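Local structure of DynE7 (Micromonospora chersina, 2XEM) at residues M53-A57 with D58-L62. The protein probably acts as a hot-dog-fold thioesterase in dynemicin biosynthesis, releasing the polyene chain of the enediyne pathway from its carrier. Numbering follows the deposited sequence.
Sequences MAALA and DGLAL
Ala55 O takes two backbone hydrogen bonds where the chain leaves helix 50-55. Asp58 N donates to Ala55 O at 2.9 Å, closing a type I beta turn from Ala55 to Asp58. Leu60 N donates to the same Ala55 O at 3.0 Å. The two N-H groups come from opposite faces of the carbonyl plane, Asp58 N standing 68° out of it and Leu60 N 37°. Gly59 has a positive phi, a backbone shape suited to a residue without a side chain.

Leu56 CA-H points at Leu60 O, with CA and O 3.3 Å apart. One water donates to both Leu56 O and Leu60 O.

The apolar contacts centre on two leucines. Leu60 CG is anti to its N (chi1 -176°), and the side chain lies against Ala55, with the CB atoms of Ala55 and Leu60 3.9 Å apart. Leu56 CD2 reaches Leu60 CG and Leu62 CG, each at 4.1 Å. Leu45 of helix 32-48 packs on both Leu56 and Leu62, while Phe19 of a second subunit also meets Leu56.

This tight turn carries the chain from helix 50-55 into strand 60-71 of the hot-dog fold, whose antiparallel sheet wraps around the long helix 32-48.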
ATOM      1  N   MET D  53      16.658  13.115 -10.746  1.00 34.72           N
ATOM      2  CA  MET D  53      16.452  11.744 -10.246  1.00 35.75           C
ATOM      3  C   MET D  53      17.654  11.275  -9.404  1.00 39.83           C
ATOM      4  O   MET D  53      17.457  10.765  -8.302  1.00 40.11           O
ATOM      5  CB  MET D  53      16.145  10.780 -11.412  1.00 39.05           C
ATOM      6  CG  MET D  53      16.347   9.320 -11.085  1.00 45.71           C
ATOM      7  SD  MET D  53      15.994   8.170 -12.434  1.00 53.10           S
ATOM      8  CE  MET D  53      17.467   8.401 -13.479  1.00 51.41           C
ATOM      9  N   ALA D  54      18.885  11.498  -9.899  1.00 36.89           N
ATOM     10  CA  ALA D  54      20.130  11.154  -9.196  1.00 36.89           C
ATOM     11  C   ALA D  54      20.322  11.981  -7.912  1.00 40.35           C
ATOM     12  O   ALA D  54      20.738  11.427  -6.892  1.00 41.96           O
ATOM     13  CB  ALA D  54      21.320  11.334 -10.127  1.00 38.64           C
ATOM     14  N   ALA D  55      19.995  13.296  -7.960  1.00 35.45           N
ATOM     15  CA  ALA D  55      20.108  14.208  -6.817  1.00 34.61           C
ATOM     16  C   ALA D  55      19.175  13.801  -5.669  1.00 38.86           C
ATOM     17  O   ALA D  55      19.495  14.073  -4.519  1.00 39.44           O
ATOM     18  CB  ALA D  55      19.855  15.647  -7.247  1.00 34.57           C
ATOM     19  N   LEU D  56      18.051  13.119  -5.976  1.00 34.69           N
ATOM     20  CA  LEU D  56      17.110  12.567  -4.990  1.00 35.16           C
ATOM     21  C   LEU D  56      17.649  11.405  -4.136  1.00 46.17           C
ATOM     22  O   LEU D  56      16.967  10.989  -3.180  1.00 46.21           O
ATOM     23  CB  LEU D  56      15.799  12.149  -5.652  1.00 33.45           C
ATOM     24  CG  LEU D  56      14.997  13.225  -6.360  1.00 36.90           C
ATOM     25  CD1 LEU D  56      13.879  12.600  -7.107  1.00 36.19           C
ATOM     26  CD2 LEU D  56      14.474  14.292  -5.391  1.00 37.64           C
ATOM     27  N   ALA D  57      18.840  10.861  -4.497  1.00 45.74           N
ATOM     28  CA  ALA D  57      19.603   9.886  -3.708  1.00 46.37           C
ATOM     29  C   ALA D  57      20.772  10.589  -3.022  1.00 53.65           C
ATOM     30  O   ALA D  57      21.490   9.971  -2.240  1.00 56.36           O
ATOM     31  CB  ALA D  57      20.127   8.783  -4.618  1.00 47.40           C
ATOM     32  N   ASP D  58      20.937  11.895  -3.286  1.00 50.52           N
ATOM     33  CA  ASP D  58      22.077  12.703  -2.866  1.00 51.70           C
ATOM     34  C   ASP D  58      21.638  13.970  -2.088  1.00 53.06           C
ATOM     35  O   ASP D  58      22.304  15.010  -2.138  1.00 53.38           O
ATOM     36  CB  ASP D  58      22.931  13.054  -4.108  1.00 55.44           C
ATOM     37  CG  ASP D  58      24.344  13.539  -3.804  1.00 73.45           C
ATOM     38  OD1 ASP D  58      25.144  12.743  -3.255  1.00 74.92           O
ATOM     39  OD2 ASP D  58      24.646  14.709  -4.117  1.00 82.56           O
ATOM     40  N   GLY D  59      20.519  13.865  -1.375  1.00 47.67           N
ATOM     41  CA  GLY D  59      20.075  14.912  -0.458  1.00 47.27           C
ATOM     42  C   GLY D  59      18.962  15.838  -0.922  1.00 47.93           C
ATOM     43  O   GLY D  59      18.351  16.515  -0.085  1.00 48.75           O
ATOM     44  N   LEU D  60      18.702  15.918  -2.248  1.00 39.93           N
ATOM     45  CA  LEU D  60      17.525  16.642  -2.741  1.00 36.04           C
ATOM     46  C   LEU D  60      16.252  15.841  -2.419  1.00 33.05           C
ATOM     47  O   LEU D  60      16.255  14.622  -2.529  1.00 30.97           O
ATOM     48  CB  LEU D  60      17.632  16.930  -4.248  1.00 35.53           C
ATOM     49  CG  LEU D  60      16.496  17.770  -4.892  1.00 38.83           C
ATOM     50  CD1 LEU D  60      16.541  19.236  -4.458  1.00 38.30           C
ATOM     51  CD2 LEU D  60      16.541  17.682  -6.401  1.00 40.65           C
ATOM     52  N   ALA D  61      15.183  16.528  -2.020  1.00 27.74           N
ATOM     53  CA  ALA D  61      13.887  15.928  -1.765  1.00 27.83           C
ATOM     54  C   ALA D  61      12.771  16.754  -2.394  1.00 32.41           C
ATOM     55  O   ALA D  61      12.808  17.996  -2.396  1.00 30.68           O
ATOM     56  CB  ALA D  61      13.658  15.798  -0.259  1.00 29.48           C
ATOM     57  N   LEU D  62      11.784  16.044  -2.948  1.00 31.48           N
ATOM     58  CA  LEU D  62      10.528  16.646  -3.381  1.00 32.56           C
ATOM     59  C   LEU D  62       9.524  16.478  -2.268  1.00 34.76           C
ATOM     60  O   LEU D  62       9.127  15.348  -1.945  1.00 36.42           O
ATOM     61  CB  LEU D  62      10.013  16.042  -4.699  1.00 32.75           C
ATOM     62  CG  LEU D  62      10.907  16.178  -5.946  1.00 39.63           C
ATOM     63  CD1 LEU D  62      10.229  15.547  -7.142  1.00 40.53           C
ATOM     64  CD2 LEU D  62      11.263  17.621  -6.273  1.00 42.70           C
TER
HETATM   65  O   HOH W   1      14.852  12.260  -1.831  1.00 42.75           O